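Local coordinates for sugar isomerase (Sinorhizobium meliloti, PDB 3QC0), which binds zinc in a xylose isomerase-like TIM barrel and probably catalyses the isomerisation of a sugar, at residues V121-R133 / L162-V174. Numbering follows the deposited sequence. Where two conformers were deposited one is given.
Sequences VVEGIAAVLPHAR and LDICETLGPGVGV
Val-122, Ile-125, Ala-126 and Leu-129 of helix 121-133 face helix 162-168, the two axes 10.6 Å apart at closest approach and crossing at -47°, with Val-122 level with Ile-164 and Ala-126 with Leu-168. Leu-168, on the last turn of its helix, is a knob in the hole formed by these four residues. Its CD1 presses on Ile-125 CG2 at 3.4 Å, tighter than usual carbon contact, while the other branch, CD2, lies 3.8 Å from Ala-126 CB and also meets Val-122 CG1. With CG1 anti to the backbone N (chi1 177°), Val-122 directs that methyl to Leu-168 and CG2 to Ile-164 CG1, at 3.9 Å. Cut back to alanine, Leu-168 would lose both methyl contacts, CD1 with Ile-125 and CD2 with Ala-126 and Val-122, and the hole these three line would probably be left unfilled. Beyond the helix, a type II turn, Gly-169 to Val-172, leads into strand 172-174; in the conformer given, Leu-129 CD2 lies 3.7 Å from Gly-171 O. On the exposed side, in the conformer given, Pro-170 CG sits over one guanidinium face of Arg-133, 3.3 Å from NH2 and offset toward the edge of the group. Ile-125 and Ile-164 also touch Ile-141 of the barrel strand between the helices. No hydrogen bond joins the two segments: neighbouring outer helices of the TIM barrel are held here by apolar packing, with one arginine-proline contact at its margin.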
ATOM      1  N   VAL A 121      -4.351   9.589 -16.475  1.00 12.63           N
ATOM      2  CA  VAL A 121      -5.166  10.170 -15.387  1.00 11.75           C
ATOM      3  C   VAL A 121      -5.156  11.683 -15.410  1.00 11.85           C
ATOM      4  O   VAL A 121      -6.186  12.322 -15.404  1.00 13.19           O
ATOM      5  CB  VAL A 121      -4.737   9.620 -13.991  1.00 13.11           C
ATOM      6  CG1 VAL A 121      -5.471  10.340 -12.881  1.00 13.49           C
ATOM      7  CG2 VAL A 121      -4.994   8.066 -13.929  1.00 13.77           C
ATOM      8  N   VAL A 122      -3.948  12.246 -15.489  1.00 12.84           N
ATOM      9  CA  VAL A 122      -3.838  13.712 -15.513  1.00 13.56           C
ATOM     10  C   VAL A 122      -4.585  14.278 -16.745  1.00 13.95           C
ATOM     11  O   VAL A 122      -5.364  15.231 -16.638  1.00 13.68           O
ATOM     12  CB  VAL A 122      -2.392  14.172 -15.469  1.00 14.68           C
ATOM     13  CG1 VAL A 122      -2.293  15.697 -15.562  1.00 17.71           C
ATOM     14  CG2 VAL A 122      -1.737  13.628 -14.173  1.00 16.30           C
ATOM     15  N   GLU A 123      -4.345  13.693 -17.904  1.00 13.69           N
ATOM     16  CA  GLU A 123      -4.981  14.135 -19.126  1.00 15.06           C
ATOM     17  C   GLU A 123      -6.499  13.967 -19.075  1.00 14.33           C
ATOM     18  O   GLU A 123      -7.252  14.820 -19.554  1.00 14.24           O
ATOM     19  CB  GLU A 123      -4.435  13.356 -20.310  1.00 17.19           C
ATOM     20  CG  GLU A 123      -3.013  13.643 -20.683  1.00 22.40           C
ATOM     21  CD  GLU A 123      -2.471  12.636 -21.751  1.00 31.20           C
ATOM     22  OE1 GLU A 123      -3.188  11.690 -22.186  1.00 37.93           O
ATOM     23  OE2 GLU A 123      -1.314  12.795 -22.136  1.00 38.95           O
ATOM     24  N   GLY A 124      -6.949  12.899 -18.446  1.00 14.09           N
ATOM     25  CA  GLY A 124      -8.374  12.624 -18.340  1.00 12.73           C
ATOM     26  C   GLY A 124      -9.061  13.640 -17.447  1.00 12.59           C
ATOM     27  O   GLY A 124     -10.151  14.172 -17.774  1.00 12.89           O
ATOM     28  N   ILE A 125      -8.461  13.917 -16.280  1.00 11.96           N
ATOM     29  CA  ILE A 125      -8.980  14.968 -15.370  1.00 12.66           C
ATOM     30  C   ILE A 125      -9.012  16.307 -16.070  1.00 13.20           C
ATOM     31  O   ILE A 125     -10.024  17.013 -16.010  1.00 13.68           O
ATOM     32  CB  ILE A 125      -8.259  15.029 -14.031  1.00 12.69           C
ATOM     33  CG1 ILE A 125      -8.350  13.647 -13.337  1.00 12.34           C
ATOM     34  CG2 ILE A 125      -8.847  16.110 -13.147  1.00 14.33           C
ATOM     35  CD1 ILE A 125      -7.428  13.538 -12.073  1.00 16.35           C
ATOM     36  N   ALA A 126      -7.949  16.622 -16.792  1.00 13.80           N
ATOM     37  CA  ALA A 126      -7.902  17.876 -17.532  1.00 13.76           C
ATOM     38  C   ALA A 126      -9.027  17.984 -18.563  1.00 12.99           C
ATOM     39  O   ALA A 126      -9.590  19.070 -18.754  1.00 14.49           O
ATOM     40  CB  ALA A 126      -6.589  18.029 -18.225  1.00 14.28           C
ATOM     41  N   ALA A 127      -9.380  16.854 -19.175  1.00 13.42           N
ATOM     42  CA  ALA A 127     -10.427  16.808 -20.191  1.00 13.41           C
ATOM     43  C   ALA A 127     -11.814  17.025 -19.583  1.00 13.39           C
ATOM     44  O   ALA A 127     -12.702  17.617 -20.226  1.00 14.42           O
ATOM     45  CB  ALA A 127     -10.391  15.475 -20.992  1.00 14.47           C
ATOM     46  N   VAL A 128     -12.003  16.533 -18.358  1.00 12.39           N
ATOM     47  CA  VAL A 128     -13.268  16.633 -17.638  1.00 12.18           C
ATOM     48  C   VAL A 128     -13.445  18.011 -16.972  1.00 12.65           C
ATOM     49  O   VAL A 128     -14.568  18.489 -16.823  1.00 13.27           O
ATOM     50  CB  VAL A 128     -13.386  15.506 -16.575  1.00 11.62           C
ATOM     51  CG1 VAL A 128     -14.675  15.657 -15.706  1.00 13.51           C
ATOM     52  CG2 VAL A 128     -13.335  14.116 -17.258  1.00 12.63           C
ATOM     53  N   LEU A 129     -12.339  18.626 -16.561  0.56 13.32           N
ATOM     54  CA  LEU A 129     -12.418  19.820 -15.735  0.56 13.60           C
ATOM     55  C   LEU A 129     -13.331  20.905 -16.292  0.56 13.78           C
ATOM     56  O   LEU A 129     -14.157  21.427 -15.542  0.56 14.46           O
ATOM     57  CB  LEU A 129     -11.023  20.381 -15.453  0.56 14.09           C
ATOM     58  CG  LEU A 129     -10.424  19.902 -14.119  0.56 14.55           C
ATOM     59  CD1 LEU A 129      -8.911  20.184 -13.982  0.56 15.11           C
ATOM     60  CD2 LEU A 129     -11.223  20.510 -12.956  0.56 14.51           C
ATOM     61  N   PRO A 130     -13.213  21.240 -17.594  1.00 14.38           N
ATOM     62  CA  PRO A 130     -14.107  22.343 -18.059  1.00 15.17           C
ATOM     63  C   PRO A 130     -15.594  22.035 -17.850  1.00 14.21           C
ATOM     64  O   PRO A 130     -16.373  22.951 -17.517  1.00 16.78           O
ATOM     65  CB  PRO A 130     -13.730  22.496 -19.542  1.00 14.50           C
ATOM     66  CG  PRO A 130     -12.300  21.959 -19.625  1.00 17.37           C
ATOM     67  CD  PRO A 130     -12.280  20.824 -18.646  1.00 15.12           C
ATOM     68  N   HIS A 131     -15.974  20.773 -18.050  1.00 14.24           N
ATOM     69  CA  HIS A 131     -17.340  20.366 -17.812  1.00 13.40           C
ATOM     70  C   HIS A 131     -17.711  20.499 -16.349  1.00 14.74           C
ATOM     71  O   HIS A 131     -18.774  20.988 -15.997  1.00 16.14           O
ATOM     72  CB  HIS A 131     -17.528  18.948 -18.310  1.00 13.49           C
ATOM     73  CG  HIS A 131     -18.953  18.564 -18.452  1.00 13.89           C
ATOM     74  ND1 HIS A 131     -19.664  18.821 -19.591  1.00 14.80           N
ATOM     75  CD2 HIS A 131     -19.788  17.903 -17.618  1.00 14.20           C
ATOM     76  CE1 HIS A 131     -20.897  18.358 -19.443  1.00 13.67           C
ATOM     77  NE2 HIS A 131     -21.006  17.817 -18.244  1.00 15.84           N
ATOM     78  N   ALA A 132     -16.801  20.076 -15.473  0.50 14.41           N
ATOM     79  CA  ALA A 132     -17.023  20.158 -14.049  0.50 14.79           C
ATOM     80  C   ALA A 132     -17.120  21.613 -13.581  0.50 15.85           C
ATOM     81  O   ALA A 132     -17.986  21.963 -12.781  0.50 16.90           O
ATOM     82  CB  ALA A 132     -15.888  19.405 -13.283  0.50 14.10           C
ATOM     83  N   ARG A 133     -16.204  22.450 -14.049  1.00 16.83           N
ATOM     84  CA  ARG A 133     -16.203  23.866 -13.652  0.50 17.75           C
ATOM     85  C   ARG A 133     -17.483  24.561 -14.116  1.00 18.45           C
ATOM     86  O   ARG A 133     -18.096  25.280 -13.334  1.00 19.94           O
ATOM     87  CB  ARG A 133     -14.946  24.541 -14.170  0.50 18.26           C
ATOM     88  CG  ARG A 133     -13.679  24.141 -13.394  0.50 19.95           C
ATOM     89  CD  ARG A 133     -12.385  24.816 -13.947  0.50 24.74           C
ATOM     90  NE  ARG A 133     -12.081  26.104 -13.331  0.50 26.72           N
ATOM     91  CZ  ARG A 133     -11.401  27.081 -13.931  0.50 29.78           C
ATOM     92  NH1 ARG A 133     -10.986  26.949 -15.184  0.50 30.17           N
ATOM     93  NH2 ARG A 133     -11.156  28.206 -13.288  0.50 31.58           N
ATOM     94  N   LEU A 162      -1.930  15.750  -4.806  1.00 13.24           N
ATOM     95  CA  LEU A 162      -1.719  17.206  -4.750  1.00 14.34           C
ATOM     96  C   LEU A 162      -0.843  17.723  -5.892  1.00 15.30           C
ATOM     97  O   LEU A 162      -1.079  18.814  -6.413  1.00 16.64           O
ATOM     98  CB  LEU A 162      -1.173  17.606  -3.376  1.00 14.95           C
ATOM     99  CG  LEU A 162      -2.132  17.362  -2.196  1.00 14.81           C
ATOM    100  CD1 LEU A 162      -1.418  17.535  -0.841  1.00 15.57           C
ATOM    101  CD2 LEU A 162      -3.370  18.318  -2.288  1.00 15.25           C
ATOM    102  N   ASP A 163       0.168  16.966  -6.297  1.00 15.28           N
ATOM    103  CA  ASP A 163       0.964  17.308  -7.479  1.00 16.17           C
ATOM    104  C   ASP A 163       0.072  17.459  -8.710  1.00 17.22           C
ATOM    105  O   ASP A 163       0.231  18.397  -9.507  1.00 18.42           O
ATOM    106  CB  ASP A 163       2.025  16.254  -7.780  1.00 16.54           C
ATOM    107  CG  ASP A 163       3.194  16.272  -6.802  1.00 18.61           C
ATOM    108  OD1 ASP A 163       3.352  17.193  -5.957  1.00 20.00           O
ATOM    109  OD2 ASP A 163       3.978  15.280  -6.882  1.00 20.07           O
ATOM    110  N   ILE A 164      -0.901  16.565  -8.859  1.00 16.94           N
ATOM    111  CA  ILE A 164      -1.797  16.656  -9.984  1.00 18.29           C
ATOM    112  C   ILE A 164      -2.681  17.897  -9.850  1.00 18.52           C
ATOM    113  O   ILE A 164      -2.910  18.566 -10.843  1.00 19.50           O
ATOM    114  CB  ILE A 164      -2.665  15.373 -10.119  1.00 17.86           C
ATOM    115  CG1 ILE A 164      -1.770  14.135 -10.355  1.00 17.35           C
ATOM    116  CG2 ILE A 164      -3.774  15.546 -11.193  1.00 18.15           C
ATOM    117  CD1 ILE A 164      -2.485  12.784 -10.215  1.00 19.65           C
ATOM    118  N   CYS A 165      -3.192  18.176  -8.650  1.00 17.64           N
ATOM    119  CA  CYS A 165      -4.006  19.378  -8.384  1.00 19.05           C
ATOM    120  C   CYS A 165      -3.224  20.604  -8.769  1.00 21.00           C
ATOM    121  O   CYS A 165      -3.768  21.513  -9.389  1.00 23.08           O
ATOM    122  CB  CYS A 165      -4.459  19.442  -6.942  1.00 17.66           C
ATOM    123  SG  CYS A 165      -5.679  18.239  -6.476  1.00 18.15           S
ATOM    124  N   GLU A 166      -1.946  20.648  -8.414  1.00 20.44           N
ATOM    125  CA  GLU A 166      -1.138  21.831  -8.771  0.54 21.80           C
ATOM    126  C   GLU A 166      -0.960  21.981 -10.266  1.00 22.93           C
ATOM    127  O   GLU A 166      -0.913  23.130 -10.790  1.00 25.56           O
ATOM    128  CB  GLU A 166       0.229  21.765  -8.096  0.54 21.63           C
ATOM    129  CG  GLU A 166       0.169  21.992  -6.628  0.54 21.30           C
ATOM    130  CD  GLU A 166       1.522  22.386  -6.052  0.54 24.80           C
ATOM    131  OE1 GLU A 166       2.467  21.563  -6.073  0.54 22.24           O
ATOM    132  OE2 GLU A 166       1.642  23.535  -5.583  0.54 29.25           O
ATOM    133  N   THR A 167      -0.838  20.877 -10.985  1.00 24.21           N
ATOM    134  CA  THR A 167      -0.624  20.869 -12.437  1.00 26.27           C
ATOM    135  C   THR A 167      -1.877  21.347 -13.178  1.00 27.10           C
ATOM    136  O   THR A 167      -1.806  22.100 -14.178  1.00 28.35           O
ATOM    137  CB  THR A 167      -0.263  19.474 -12.940  1.00 27.23           C
ATOM    138  OG1 THR A 167       0.997  19.047 -12.377  1.00 29.40           O
ATOM    139  CG2 THR A 167      -0.164  19.430 -14.476  1.00 29.39           C
ATOM    140  N   LEU A 168      -3.029  20.946 -12.654  1.00 24.72           N
ATOM    141  CA  LEU A 168      -4.276  21.145 -13.387  1.00 25.72           C
ATOM    142  C   LEU A 168      -4.969  22.412 -13.048  1.00 27.30           C
ATOM    143  O   LEU A 168      -5.794  22.893 -13.845  1.00 29.29           O
ATOM    144  CB  LEU A 168      -5.213  19.989 -13.092  1.00 23.71           C
ATOM    145  CG  LEU A 168      -4.743  18.690 -13.706  1.00 24.17           C
ATOM    146  CD1 LEU A 168      -5.818  17.685 -13.391  1.00 25.40           C
ATOM    147  CD2 LEU A 168      -4.449  18.799 -15.234  1.00 25.84           C
ATOM    148  N   GLY A 169      -4.766  22.901 -11.834  1.00 29.06           N
ATOM    149  CA  GLY A 169      -5.285  24.178 -11.436  1.00 30.85           C
ATOM    150  C   GLY A 169      -6.659  24.158 -10.807  1.00 30.70           C
ATOM    151  O   GLY A 169      -7.063  23.210 -10.171  1.00 29.82           O
ATOM    152  N   PRO A 170      -7.422  25.239 -10.984  1.00 30.59           N
ATOM    153  CA  PRO A 170      -8.617  25.395 -10.143  1.00 29.04           C
ATOM    154  C   PRO A 170      -9.723  24.417 -10.495  1.00 25.91           C
ATOM    155  O   PRO A 170      -9.779  23.961 -11.655  1.00 26.94           O
ATOM    156  CB  PRO A 170      -9.114  26.832 -10.482  1.00 30.69           C
ATOM    157  CG  PRO A 170      -8.370  27.223 -11.762  1.00 32.69           C
ATOM    158  CD  PRO A 170      -7.052  26.492 -11.672  1.00 32.65           C
ATOM    159  N   GLY A 171     -10.508  24.030  -9.489  1.00 23.60           N
ATOM    160  CA  GLY A 171     -11.634  23.090  -9.709  1.00 20.69           C
ATOM    161  C   GLY A 171     -11.385  21.642  -9.358  1.00 18.32           C
ATOM    162  O   GLY A 171     -12.310  20.816  -9.424  1.00 18.03           O
ATOM    163  N   VAL A 172     -10.135  21.382  -8.964  1.00 17.65           N
ATOM    164  CA  VAL A 172      -9.755  20.031  -8.589  0.56 15.73           C
ATOM    165  C   VAL A 172      -9.050  20.073  -7.231  1.00 16.17           C
ATOM    166  O   VAL A 172      -8.162  20.896  -6.965  1.00 18.40           O
ATOM    167  CB  VAL A 172      -8.990  19.280  -9.721  0.56 15.78           C
ATOM    168  CG1 VAL A 172      -7.650  19.938 -10.073  0.56 13.98           C
ATOM    169  CG2 VAL A 172      -8.795  17.774  -9.352  0.56 13.31           C
ATOM    170  N   GLY A 173      -9.501  19.177  -6.351  1.00 15.55           N
ATOM    171  CA  GLY A 173      -8.939  19.038  -5.017  1.00 14.46           C
ATOM    172  C   GLY A 173      -8.790  17.573  -4.680  1.00 13.71           C
ATOM    173  O   GLY A 173      -8.718  16.739  -5.583  1.00 14.02           O
ATOM    174  N   VAL A 174      -8.794  17.283  -3.384  1.00 14.10           N
ATOM    175  CA  VAL A 174      -8.576  15.916  -2.901  1.00 14.04           C
ATOM    176  C   VAL A 174      -9.651  15.458  -1.920  1.00 14.04           C
ATOM    177  O   VAL A 174     -10.170  16.249  -1.133  1.00 14.89           O
ATOM    178  CB  VAL A 174      -7.135  15.750  -2.272  1.00 14.45           C
ATOM    179  CG1 VAL A 174      -6.045  15.960  -3.331  1.00 16.00           C
ATOM    180  CG2 VAL A 174      -6.924  16.658  -1.025  1.00 15.99           C
TER